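Local coordinates for carbohydrate-binding module family 14 protein (Pseudocercospora fuligena, PDB 4Z4A) that probably binds chitin as a fungal effector of the Avr4 type and is implicated in recognition by the Cf-4 receptor of the plant host, at residues C44-P49 with I56-A61; K50-Y55 with T94-V99. All blocks are in the same frame, centred on the assembly; numbering follows the deposited sequence.

Contact 1: residues C44-P49 with I56-A61. With EDO (1,2-ethanediol), chain K.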
ATOM      1  N   CYS B  44       2.247  -8.188  -3.806  1.00 24.70           N
ATOM      2  CA  CYS B  44       3.342  -8.301  -2.847  1.00 25.67           C
ATOM      3  C   CYS B  44       2.881  -7.891  -1.439  1.00 24.58           C
ATOM      4  O   CYS B  44       3.660  -7.408  -0.614  1.00 26.87           O
ATOM      5  CB  CYS B  44       4.535  -7.472  -3.324  1.00 29.52           C
ATOM      6  SG  CYS B  44       5.095  -7.956  -4.974  1.00 28.49           S
ATOM      7  N   LEU B  45       1.596  -8.156  -1.179  1.00 23.78           N
ATOM      8  CA  LEU B  45       1.022  -8.014   0.155  1.00 24.03           C
ATOM      9  C   LEU B  45       0.569  -9.364   0.662  1.00 23.98           C
ATOM     10  O   LEU B  45      -0.104 -10.121  -0.062  1.00 23.60           O
ATOM     11  CB  LEU B  45      -0.165  -7.035   0.130  1.00 23.52           C
ATOM     12  CG  LEU B  45       0.112  -5.589  -0.276  1.00 24.08           C
ATOM     13  CD1 LEU B  45      -1.153  -4.774  -0.394  1.00 24.75           C
ATOM     14  CD2 LEU B  45       1.033  -4.973   0.741  1.00 26.40           C
ATOM     15  N   TYR B  46       0.845  -9.624   1.943  1.00 25.16           N
ATOM     16  CA  TYR B  46       0.643 -10.953   2.532  1.00 26.99           C
ATOM     17  C   TYR B  46       0.175 -10.803   3.973  1.00 26.38           C
ATOM     18  O   TYR B  46       0.472  -9.816   4.612  1.00 26.67           O
ATOM     19  CB  TYR B  46       1.979 -11.718   2.539  1.00 28.41           C
ATOM     20  CG  TYR B  46       2.729 -11.722   1.216  1.00 26.99           C
ATOM     21  CD1 TYR B  46       3.627 -10.689   0.906  1.00 27.41           C
ATOM     22  CD2 TYR B  46       2.523 -12.702   0.255  1.00 28.22           C
ATOM     23  CE1 TYR B  46       4.309 -10.664  -0.296  1.00 28.56           C
ATOM     24  CE2 TYR B  46       3.181 -12.661  -0.947  1.00 28.67           C
ATOM     25  CZ  TYR B  46       4.088 -11.640  -1.213  1.00 28.86           C
ATOM     26  OH  TYR B  46       4.742 -11.576  -2.427  1.00 28.33           O
ATOM     27  N   PRO B  47      -0.540 -11.801   4.491  1.00 26.97           N
ATOM     28  CA  PRO B  47      -0.835 -11.862   5.900  1.00 28.06           C
ATOM     29  C   PRO B  47       0.468 -12.012   6.688  1.00 31.27           C
ATOM     30  O   PRO B  47       1.451 -12.521   6.140  1.00 33.18           O
ATOM     31  CB  PRO B  47      -1.704 -13.106   6.056  1.00 29.69           C
ATOM     32  CG  PRO B  47      -1.734 -13.779   4.749  1.00 31.97           C
ATOM     33  CD  PRO B  47      -1.059 -12.947   3.733  1.00 29.10           C
ATOM     34  N   SER B  48       0.463 -11.535   7.912  1.00 34.22           N
ATOM     35  CA  SER B  48       1.546 -11.817   8.838  1.00 37.15           C
ATOM     36  C   SER B  48       1.196 -13.087   9.614  1.00 39.95           C
ATOM     37  O   SER B  48       0.146 -13.138  10.255  1.00 36.25           O
ATOM     38  CB  SER B  48       1.737 -10.680   9.812  1.00 40.13           C
ATOM     39  OG  SER B  48       2.500 -11.101  10.921  1.00 43.83           O
ATOM     40  N   PRO B  49       2.081 -14.108   9.570  1.00 43.76           N
ATOM     41  CA  PRO B  49       1.853 -15.267  10.442  1.00 45.59           C
ATOM     42  C   PRO B  49       1.994 -14.910  11.925  1.00 47.49           C
ATOM     43  O   PRO B  49       1.739 -15.739  12.781  1.00 51.59           O
ATOM     44  CB  PRO B  49       2.942 -16.274  10.017  1.00 47.39           C
ATOM     45  CG  PRO B  49       3.657 -15.688   8.853  1.00 47.87           C
ATOM     46  CD  PRO B  49       3.374 -14.206   8.857  1.00 47.99           C
ATOM     47  N   ILE B  56       2.350  -8.065   5.902  1.00 26.79           N
ATOM     48  CA  ILE B  56       3.676  -8.026   5.365  1.00 27.72           C
ATOM     49  C   ILE B  56       3.599  -7.452   3.940  1.00 28.15           C
ATOM     50  O   ILE B  56       2.768  -7.896   3.121  1.00 26.21           O
ATOM     51  CB  ILE B  56       4.290  -9.412   5.308  1.00 31.74           C
ATOM     52  CG1 ILE B  56       4.545  -9.932   6.741  1.00 33.18           C
ATOM     53  CG2 ILE B  56       5.590  -9.391   4.480  1.00 31.57           C
ATOM     54  CD1 ILE B  56       5.014 -11.369   6.767  1.00 38.50           C
ATOM     55  N   GLN B  57       4.429  -6.441   3.685  1.00 27.99           N
ATOM     56  CA  GLN B  57       4.643  -5.968   2.312  1.00 27.11           C
ATOM     57  C   GLN B  57       6.058  -6.296   1.925  1.00 29.19           C
ATOM     58  O   GLN B  57       7.011  -5.996   2.695  1.00 29.36           O
ATOM     59  CB  GLN B  57       4.415  -4.482   2.196  1.00 28.63           C
ATOM     60  CG  GLN B  57       4.606  -3.928   0.785  1.00 28.51           C
ATOM     61  CD  GLN B  57       3.966  -2.563   0.636  1.00 30.59           C
ATOM     62  OE1 GLN B  57       3.373  -2.047   1.574  1.00 31.43           O
ATOM     63  NE2 GLN B  57       4.068  -1.988  -0.536  1.00 32.50           N
ATOM     64  N   CYS B  58       6.213  -6.904   0.745  1.00 29.03           N
ATOM     65  CA  CYS B  58       7.516  -7.120   0.132  1.00 31.04           C
ATOM     66  C   CYS B  58       7.809  -6.023  -0.870  1.00 30.48           C
ATOM     67  O   CYS B  58       6.995  -5.701  -1.717  1.00 28.94           O
ATOM     68  CB  CYS B  58       7.600  -8.489  -0.528  1.00 33.87           C
ATOM     69  SG  CYS B  58       7.795  -9.759   0.725  1.00 34.86           S
ATOM     70  N   SER B  59       8.959  -5.375  -0.715  1.00 29.78           N
ATOM     71  CA  SER B  59       9.390  -4.357  -1.652  1.00 30.39           C
ATOM     72  C   SER B  59      10.500  -4.924  -2.516  1.00 29.46           C
ATOM     73  O   SER B  59      11.408  -5.560  -2.010  1.00 30.73           O
ATOM     74  CB  SER B  59       9.906  -3.113  -0.921  1.00 31.08           C
ATOM     75  OG  SER B  59       8.852  -2.372  -0.316  1.00 32.60           O
ATOM     76  N   PRO B  60      10.459  -4.684  -3.826  1.00 29.89           N
ATOM     77  CA  PRO B  60      11.639  -5.157  -4.581  1.00 28.54           C
ATOM     78  C   PRO B  60      12.924  -4.502  -4.092  1.00 32.50           C
ATOM     79  O   PRO B  60      12.876  -3.346  -3.710  1.00 33.59           O
ATOM     80  CB  PRO B  60      11.365  -4.661  -5.998  1.00 29.36           C
ATOM     81  CG  PRO B  60       9.854  -4.548  -6.053  1.00 28.90           C
ATOM     82  CD  PRO B  60       9.483  -4.020  -4.701  1.00 29.36           C
ATOM     83  N   ALA B  61      14.028  -5.259  -4.100  1.00 31.47           N
ATOM     84  CA  ALA B  61      15.274  -4.761  -3.466  1.00 36.38           C
ATOM     85  C   ALA B  61      15.825  -3.602  -4.261  1.00 37.47           C
ATOM     86  O   ALA B  61      16.388  -2.636  -3.714  1.00 38.26           O
ATOM     87  CB  ALA B  61      16.293  -5.864  -3.367  1.00 36.55           C
TER
HETATM   88  C1  EDO K 201       0.704 -11.309  -7.133  1.00 37.28           C
HETATM   89  O1  EDO K 201      -0.358 -10.370  -7.115  1.00 37.66           O
HETATM   90  C2  EDO K 201       1.922 -10.669  -6.494  1.00 36.86           C
HETATM   91  O2  EDO K 201       1.783 -10.497  -5.102  1.00 35.75           O
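Y46 and I56 form an antiparallel hydrogen-bonded pair, and with L45 and Q57 as the non-hydrogen-bonded pair beside it they set the register of strands 45-48 and 54-60, the segments 45-48 and 56-60 running at 142° to each other. The Y46 amide reaches I56 O at 2.8 Å and the I56 amide returns to Y46 O at 2.9 Å; a third bond, from C58 N to C44 O, ties in the residue just before the first strand. The two interstrand CA-H...O contacts, Q57 CA to C44 O and L45 CA to I56 O, give the same carbonyls a second, weaker partner. On one face of the sheet L45 and Q57 lie side by side and point the same way, with L45 CD2 3.7 Å from Q57 CB and close to the whole aliphatic run of the glutamine. The other face carries Y46 and I56, with C58 SG reaching the Y46 ring. Here the ring presents CE1 to C58 SG at 3.7 Å, an oblique sulfur-aromatic contact, while its hydroxyl is hydrogen-bonded to D32 in helix 30-36. I56 sends its extended arm the opposite way along the hairpin: CG1 lies anti to the carbonyl carbon and chi2 is 174°, and CD1 ends 3.9 Å from P49 CD, the two side chains crossing at about a right angle. At the edge, C44 N donates to O2 of an ethanediol, probably from the crystallisation liquor, at 2.7 Å. C44, just before the first strand, and C58, within the second, are both in disulfides. Three backbone hydrogen bonds thus pair the strands, and the C38-C44 and C28-C58 bridges tie both sides of the hairpin to residues that precede it in the chain.

Contact 2: residues K50-Y55 with T94-V99; sequences KTCNGY and TTCGLV
C52 and C96 are joined by a covalent bond, yet no hydrogen bond crosses between 50-55 and 94-99: the disulfide, with L98 beside it, carries the contact. The sulfurs are 2.0 Å apart, and the C-S-S-C torsion of -74° is left-handed in sign. The two halves reach the bridge differently. C52 SG lies anti to its own carbonyl carbon, beside the backbone N, whereas C96 SG stands anti to the backbone N (chi1 -175°), and the CA atoms end 5.6 Å apart. L98, two residues after C96, packs beside the bridge. Its CB sits 3.9 Å from C52 SG, and its CD1 branch extends to 3.6 Å from T51 N, so that CD1 lies over the K50-T51 peptide while CB packs against the disulfide. Two ST turns flank the bridge: T51 OG1 accepts from N53 N at 2.9 Å, across C52, and T94 OG1 accepts from C96 N at 3.0 Å; only the second holds the amide of a bridging cysteine. The T94 hydroxyl is also hydrogen-bonded to W81 O, which connects this loop to strand 80-82. The chain turns a corner at C52 and N53, where the N53 side-chain amide is hydrogen-bonded to the carbonyls of P76 and L79. A disulfide pinning the turn that precedes a central strand to the C-terminal loop fits the cysteine-rich, peritrophin-A-like chitin-binding domain of family CBM14, here a small fold of a three-stranded and a two-stranded antiparallel sheet held together by disulfides.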
ATOM      1  N   LYS B  50       2.362 -13.678  12.240  1.00 47.14           N
ATOM      2  CA  LYS B  50       2.596 -13.283  13.615  1.00 46.80           C
ATOM      3  C   LYS B  50       1.494 -12.447  14.282  1.00 46.20           C
ATOM      4  O   LYS B  50       1.418 -12.391  15.501  1.00 42.72           O
ATOM      5  CB  LYS B  50       3.957 -12.593  13.643  1.00 51.94           C
ATOM      6  CG  LYS B  50       4.306 -11.739  14.844  1.00 58.11           C
ATOM      7  CD  LYS B  50       5.629 -11.012  14.598  1.00 62.11           C
ATOM      8  CE  LYS B  50       6.682 -11.905  13.936  1.00 62.31           C
ATOM      9  NZ  LYS B  50       7.863 -11.124  13.490  1.00 62.48           N
ATOM     10  N   THR B  51       0.630 -11.780  13.512  1.00 37.94           N
ATOM     11  CA  THR B  51      -0.426 -10.940  14.113  1.00 35.84           C
ATOM     12  C   THR B  51      -1.582 -10.749  13.106  1.00 35.14           C
ATOM     13  O   THR B  51      -1.354 -10.765  11.893  1.00 33.91           O
ATOM     14  CB  THR B  51       0.112  -9.571  14.571  1.00 37.23           C
ATOM     15  OG1 THR B  51      -0.941  -8.742  15.080  1.00 36.85           O
ATOM     16  CG2 THR B  51       0.819  -8.836  13.435  1.00 36.97           C
ATOM     17  N   CYS B  52      -2.786 -10.560  13.642  1.00 34.40           N
ATOM     18  CA  CYS B  52      -3.943 -10.170  12.818  1.00 33.38           C
ATOM     19  C   CYS B  52      -3.975  -8.650  12.656  1.00 32.53           C
ATOM     20  O   CYS B  52      -4.676  -8.170  11.771  1.00 29.56           O
ATOM     21  CB  CYS B  52      -5.269 -10.597  13.422  1.00 34.29           C
ATOM     22  SG  CYS B  52      -5.466 -12.377  13.637  1.00 39.17           S
ATOM     23  N   ASN B  53      -3.236  -7.897  13.495  1.00 32.42           N
ATOM     24  CA  ASN B  53      -3.292  -6.406  13.524  1.00 35.73           C
ATOM     25  C   ASN B  53      -2.174  -5.798  12.643  1.00 33.28           C
ATOM     26  O   ASN B  53      -1.577  -4.780  12.990  1.00 32.08           O
ATOM     27  CB  ASN B  53      -3.254  -5.849  14.970  1.00 40.34           C
ATOM     28  CG  ASN B  53      -3.445  -4.299  15.055  1.00 43.01           C
ATOM     29  OD1 ASN B  53      -2.680  -3.618  15.745  1.00 43.56           O
ATOM     30  ND2 ASN B  53      -4.466  -3.758  14.402  1.00 42.64           N
ATOM     31  N   GLY B  54      -1.870  -6.477  11.536  1.00 32.06           N
ATOM     32  CA  GLY B  54      -0.888  -6.021  10.569  1.00 31.48           C
ATOM     33  C   GLY B  54      -0.733  -6.979   9.405  1.00 29.40           C
ATOM     34  O   GLY B  54      -1.536  -7.924   9.222  1.00 30.55           O
ATOM     35  N   TYR B  55       0.294  -6.748   8.602  1.00 30.06           N
ATOM     36  CA  TYR B  55       0.532  -7.513   7.371  1.00 27.33           C
ATOM     37  C   TYR B  55       1.984  -7.377   6.977  1.00 28.42           C
ATOM     38  O   TYR B  55       2.785  -6.734   7.680  1.00 31.44           O
ATOM     39  CB  TYR B  55      -0.399  -7.025   6.226  1.00 26.27           C
ATOM     40  CG  TYR B  55      -0.201  -5.556   5.901  1.00 26.76           C
ATOM     41  CD1 TYR B  55      -0.764  -4.551   6.710  1.00 26.96           C
ATOM     42  CD2 TYR B  55       0.514  -5.167   4.763  1.00 24.95           C
ATOM     43  CE1 TYR B  55      -0.574  -3.220   6.416  1.00 26.93           C
ATOM     44  CE2 TYR B  55       0.707  -3.835   4.463  1.00 26.44           C
ATOM     45  CZ  TYR B  55       0.140  -2.860   5.268  1.00 27.07           C
ATOM     46  OH  TYR B  55       0.315  -1.514   4.967  1.00 28.15           O
ATOM     47  N   THR B  94     -12.346  -9.845   8.744  1.00 23.77           N
ATOM     48  CA  THR B  94     -10.999 -10.414   8.739  1.00 23.01           C
ATOM     49  C   THR B  94     -10.934 -11.819   8.170  1.00 23.97           C
ATOM     50  O   THR B  94     -11.868 -12.614   8.291  1.00 24.35           O
ATOM     51  CB  THR B  94     -10.374 -10.408  10.136  1.00 23.73           C
ATOM     52  OG1 THR B  94      -8.975 -10.619  10.018  1.00 25.65           O
ATOM     53  CG2 THR B  94     -11.013 -11.467  11.046  1.00 25.85           C
ATOM     54  N   THR B  95      -9.810 -12.110   7.524  1.00 24.18           N
ATOM     55  CA  THR B  95      -9.434 -13.426   7.114  1.00 24.98           C
ATOM     56  C   THR B  95      -8.429 -14.091   8.086  1.00 27.33           C
ATOM     57  O   THR B  95      -7.968 -15.219   7.843  1.00 26.93           O
ATOM     58  CB  THR B  95      -8.757 -13.369   5.737  1.00 24.30           C
ATOM     59  OG1 THR B  95      -7.667 -12.413   5.794  1.00 23.61           O
ATOM     60  CG2 THR B  95      -9.753 -13.002   4.700  1.00 24.60           C
ATOM     61  N   CYS B  96      -8.100 -13.417   9.181  1.00 29.53           N
ATOM     62  CA  CYS B  96      -7.029 -13.879  10.059  1.00 30.41           C
ATOM     63  C   CYS B  96      -7.605 -14.868  11.062  1.00 30.91           C
ATOM     64  O   CYS B  96      -8.666 -14.606  11.637  1.00 32.65           O
ATOM     65  CB  CYS B  96      -6.403 -12.722  10.794  1.00 31.77           C
ATOM     66  SG  CYS B  96      -4.955 -13.156  11.819  1.00 35.35           S
ATOM     67  N   GLY B  97      -6.911 -15.980  11.203  1.00 31.70           N
ATOM     68  CA  GLY B  97      -7.341 -17.076  12.067  1.00 34.18           C
ATOM     69  C   GLY B  97      -6.480 -17.242  13.310  1.00 36.88           C
ATOM     70  O   GLY B  97      -6.733 -18.142  14.103  1.00 37.36           O
ATOM     71  N   LEU B  98      -5.491 -16.377  13.510  1.00 36.45           N
ATOM     72  CA  LEU B  98      -4.554 -16.523  14.627  1.00 39.30           C
ATOM     73  C   LEU B  98      -5.256 -16.330  15.964  1.00 41.89           C
ATOM     74  O   LEU B  98      -6.037 -15.406  16.118  1.00 39.41           O
ATOM     75  CB  LEU B  98      -3.404 -15.521  14.510  1.00 39.87           C
ATOM     76  CG  LEU B  98      -2.530 -15.692  13.262  1.00 40.90           C
ATOM     77  CD1 LEU B  98      -1.395 -14.687  13.258  1.00 44.27           C
ATOM     78  CD2 LEU B  98      -1.982 -17.113  13.156  1.00 43.59           C
ATOM     79  N   VAL B  99      -4.978 -17.221  16.914  1.00 45.68           N
ATOM     80  CA  VAL B  99      -5.415 -17.062  18.305  1.00 51.31           C
ATOM     81  C   VAL B  99      -4.231 -17.288  19.240  1.00 53.13           C
ATOM     82  O   VAL B  99      -3.703 -16.332  19.802  1.00 56.51           O
ATOM     83  CB  VAL B  99      -6.555 -18.032  18.683  1.00 55.99           C
ATOM     84  CG1 VAL B  99      -7.834 -17.648  17.948  1.00 57.51           C
ATOM     85  CG2 VAL B  99      -6.175 -19.470  18.374  1.00 56.92           C
TER

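Contact 1 and contact 2 lie 14 Å apart between centres and share strand 54-60, which pairs with 45-48 in the first and leaves the corner at C52 and N53 in the second. P49 and K50 are consecutive in the chain, so the hairpin turn passes straight from one to the other. The two contacts also touch: L98 CD1 approaches P49 O at 3.3 Å, and Y55 CE2 lies 3.9 Å from L45 CD2. Backbone pairing thus builds the hairpin, and two links, the stack of Y55 on W81 and the C52-C96 disulfide, join it to the part of the fold that holds strand 80-82 and the C-terminal loop, within what is probably a chitin-binding domain.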